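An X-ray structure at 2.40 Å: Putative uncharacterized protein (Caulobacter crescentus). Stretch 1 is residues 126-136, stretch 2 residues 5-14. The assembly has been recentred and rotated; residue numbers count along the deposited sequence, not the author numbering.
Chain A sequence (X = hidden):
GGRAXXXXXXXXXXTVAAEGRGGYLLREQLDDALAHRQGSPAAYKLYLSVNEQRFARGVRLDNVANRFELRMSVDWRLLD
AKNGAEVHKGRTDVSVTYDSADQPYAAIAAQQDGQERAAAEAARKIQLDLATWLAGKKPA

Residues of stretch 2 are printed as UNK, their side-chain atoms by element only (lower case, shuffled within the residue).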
# COMPACT_ATOMS: atom_id res chain seq x y z
N ILE A 126 4.76 5.03 -0.24
CA ILE A 126 5.69 4.17 0.49
C ILE A 126 6.97 3.89 -0.39
O ILE A 126 8.09 3.97 0.13
CB ILE A 126 4.97 2.85 0.91
CG1 ILE A 126 3.86 3.12 1.93
CG2 ILE A 126 5.99 1.80 1.45
CD1 ILE A 126 2.96 1.90 2.21
N GLN A 127 6.78 3.58 -1.71
CA GLN A 127 7.84 3.26 -2.68
C GLN A 127 8.78 4.42 -2.82
O GLN A 127 9.97 4.18 -2.92
CB GLN A 127 7.24 2.90 -4.05
CG GLN A 127 8.25 2.36 -5.08
CD GLN A 127 8.42 3.30 -6.26
OE1 GLN A 127 7.55 3.41 -7.12
NE2 GLN A 127 9.56 3.97 -6.32
N LEU A 128 8.26 5.65 -2.83
CA LEU A 128 9.01 6.89 -2.92
C LEU A 128 9.79 7.09 -1.62
O LEU A 128 10.96 7.45 -1.67
CB LEU A 128 8.05 8.07 -3.20
CG LEU A 128 8.56 9.50 -2.90
CD1 LEU A 128 9.51 9.99 -3.99
CD2 LEU A 128 7.43 10.48 -2.67
N ASP A 129 9.16 6.83 -0.47
CA ASP A 129 9.77 6.93 0.86
C ASP A 129 10.94 5.90 1.03
O ASP A 129 12.02 6.26 1.52
CB ASP A 129 8.69 6.71 1.91
CG ASP A 129 9.10 6.99 3.33
OD1 ASP A 129 9.93 6.23 3.87
OD2 ASP A 129 8.52 7.92 3.94
N LEU A 130 10.74 4.66 0.56
CA LEU A 130 11.75 3.60 0.60
C LEU A 130 12.89 3.86 -0.39
O LEU A 130 14.05 3.55 -0.08
CB LEU A 130 11.13 2.24 0.29
CG LEU A 130 10.15 1.65 1.28
CD1 LEU A 130 9.49 0.46 0.66
CD2 LEU A 130 10.80 1.20 2.56
N ALA A 131 12.56 4.40 -1.60
CA ALA A 131 13.55 4.73 -2.65
C ALA A 131 14.47 5.85 -2.17
O ALA A 131 15.65 5.82 -2.48
CB ALA A 131 12.87 5.13 -3.94
N THR A 132 13.92 6.79 -1.38
CA THR A 132 14.62 7.92 -0.76
C THR A 132 15.57 7.37 0.30
O THR A 132 16.69 7.85 0.43
CB THR A 132 13.58 8.92 -0.19
OG1 THR A 132 12.73 9.36 -1.25
CG2 THR A 132 14.22 10.14 0.49
N TRP A 133 15.12 6.36 1.04
CA TRP A 133 15.89 5.71 2.11
C TRP A 133 17.08 4.87 1.52
O TRP A 133 18.22 5.04 1.97
CB TRP A 133 14.93 4.87 2.97
CG TRP A 133 15.57 4.29 4.19
CD1 TRP A 133 15.80 4.92 5.38
CD2 TRP A 133 16.04 2.95 4.34
NE1 TRP A 133 16.41 4.05 6.26
CE2 TRP A 133 16.57 2.84 5.64
CE3 TRP A 133 16.12 1.85 3.47
CZ2 TRP A 133 17.15 1.65 6.11
CZ3 TRP A 133 16.69 0.68 3.93
CH2 TRP A 133 17.20 0.59 5.23
N LEU A 134 16.81 4.05 0.48
CA LEU A 134 17.78 3.23 -0.27
C LEU A 134 18.75 4.08 -1.13
O LEU A 134 19.83 3.59 -1.49
CB LEU A 134 17.05 2.26 -1.20
CG LEU A 134 16.53 0.95 -0.64
CD1 LEU A 134 15.52 0.37 -1.58
CD2 LEU A 134 17.67 -0.07 -0.40
N ALA A 135 18.34 5.32 -1.51
CA ALA A 135 19.18 6.25 -2.27
C ALA A 135 20.32 6.77 -1.40
O ALA A 135 21.40 7.06 -1.92
CB ALA A 135 18.36 7.40 -2.82
N GLY A 136 20.07 6.86 -0.09
CA GLY A 136 21.08 7.27 0.89
C GLY A 136 22.26 6.30 0.89
O GLY A 136 23.40 6.72 1.06
N UNK A 5 21.15 0.45 -8.53
CA UNK A 5 21.35 -0.23 -7.25
C UNK A 5 20.19 0.00 -6.30
O UNK A 5 19.93 -0.83 -5.42
N UNK A 6 19.49 1.16 -6.46
CA UNK A 6 18.30 1.56 -5.69
C UNK A 6 17.13 0.69 -6.16
O UNK A 6 16.40 0.15 -5.33
c UNK A 6 18.00 3.09 -5.81
c UNK A 6 19.14 3.92 -5.23
c UNK A 6 16.66 3.47 -5.16
N UNK A 7 16.98 0.53 -7.49
CA UNK A 7 15.94 -0.29 -8.13
C UNK A 7 16.17 -1.77 -7.80
O UNK A 7 15.19 -2.51 -7.61
c UNK A 7 15.92 -0.04 -9.65
c UNK A 7 15.78 1.97 -11.33
o UNK A 7 16.86 1.60 -11.86
c UNK A 7 15.35 1.33 -10.02
o UNK A 7 15.07 2.90 -11.78
N UNK A 8 17.45 -2.19 -7.70
CA UNK A 8 17.91 -3.54 -7.31
C UNK A 8 17.63 -3.76 -5.80
O UNK A 8 17.34 -4.89 -5.39
c UNK A 8 19.40 -3.70 -7.61
o UNK A 8 19.98 -4.82 -6.97
N UNK A 9 17.74 -2.68 -5.03
CA UNK A 9 17.48 -2.66 -3.60
C UNK A 9 15.99 -2.72 -3.31
O UNK A 9 15.56 -3.43 -2.40
N UNK A 10 15.19 -1.98 -4.10
CA UNK A 10 13.74 -1.95 -3.94
C UNK A 10 13.14 -3.32 -4.23
O UNK A 10 12.26 -3.77 -3.48
c UNK A 10 13.08 -0.88 -4.84
c UNK A 10 13.21 0.57 -4.41
c UNK A 10 12.93 1.49 -5.57
c UNK A 10 12.32 0.90 -3.22
N UNK A 11 13.63 -4.02 -5.27
CA UNK A 11 13.12 -5.34 -5.61
C UNK A 11 13.62 -6.40 -4.62
O UNK A 11 13.10 -7.52 -4.65
c UNK A 11 13.44 -5.71 -7.05
o UNK A 11 14.83 -5.64 -7.35
N UNK A 12 14.57 -6.04 -3.70
CA UNK A 12 15.04 -6.96 -2.64
C UNK A 12 14.10 -6.91 -1.41
O UNK A 12 14.25 -7.72 -0.50
c UNK A 12 16.48 -6.65 -2.23
o UNK A 12 16.57 -5.48 -1.43
N UNK A 13 13.11 -5.99 -1.42
CA UNK A 13 12.14 -5.82 -0.33
C UNK A 13 10.93 -6.76 -0.53
O UNK A 13 10.18 -6.65 -1.51
c UNK A 13 11.68 -4.34 -0.16
c UNK A 13 12.86 -3.40 0.14
c UNK A 13 12.53 -1.87 0.03
c UNK A 13 10.63 -4.23 0.92
N UNK A 14 10.72 -7.64 0.44
CA UNK A 14 9.59 -8.55 0.44
C UNK A 14 8.51 -7.99 1.35
O UNK A 14 8.73 -7.78 2.54
c UNK A 14 10.02 -9.93 0.90
o UNK A 14 10.39 -12.94 0.29
c UNK A 14 9.56 -12.36 1.03
c UNK A 14 9.02 -11.01 0.60
o UNK A 14 9.21 -12.79 2.15

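Position 5 opens the short helix of stretch 2 with backbone atoms alone and touches nothing on stretch 1; the absence of any side-chain atom makes it Gly 5. Position 6 carries three carbons, the first bearing the other two. This compact fork lies against the helix of stretch 1, near Ala 131, Leu 134 and Ala 135, without a polar atom, and the branching at CB identifies Val 6. Its CG1 is 3.7 Å from Ala 131 O, and its CG2 is 3.8 Å from Ala 135 CA.

At position 7 three carbons run in a chain, the third holding two oxygens. The CA-to-CB bond points away from stretch 1, and no side-chain atom comes within contact distance of it; the terminal carboxylate two carbons beyond CB gives Glu 7. Position 8 has one carbon and one oxygen and is likewise clear of the partner helix. One carbon with a single oxygen and no second branch is Ser 8.

Position 9 again lacks side-chain atoms, but here the contact is close: Leu 134 CD1 is 3.6 Å from the backbone C of this residue. It is Gly 9, and an ideal CB would fall 2.9 Å from Leu 134 CD2, a clash, so the bare backbone leaves space for that leucine.

Four carbons forked at the second mark position 10, whose side chain enters a hole formed by Gln 127, Leu 130, Ala 131 and Leu 134. A fork one carbon beyond CB defines Leu 10. Its CD2 lies 3.6 Å from Leu 134 CD1 and 3.9 Å from Leu 130 CB, while its CD1 is 4.0 Å from Ala 131 CB.

Positions 11 and 12 each show one carbon and one oxygen, and neither contacts stretch 1. They are Ser 11 and Ser 12, whose hydroxyls turn back to their own stretch: Ser 11 OG donates to Glu 7 O at 3.2 Å, and Ser 12 OG to Gly 9 O at a very short 2.5 Å.

Position 13 has four carbons, forked at the first with one arm two carbons long; its CA-to-CB bond points toward stretch 1, and its longer arm touches Leu 130 and Leu 134. This is Ile 13, with its CD1 3.9 Å from Leu 130 CD1. Position 14 bears three carbons, the third with two oxygens, out of reach of stretch 1: Glu 14.

The contact is apolar packing, with no hydrogen bond between the stretches. Leu 10 is the knob, Val 6 packs one turn earlier, and a type I turn from Leu 10 to Ile 13 brings the isoleucine back to the same helix. Leu 134 touches all three.

Stretch 2, residues 5-14: GVESGLSSIE
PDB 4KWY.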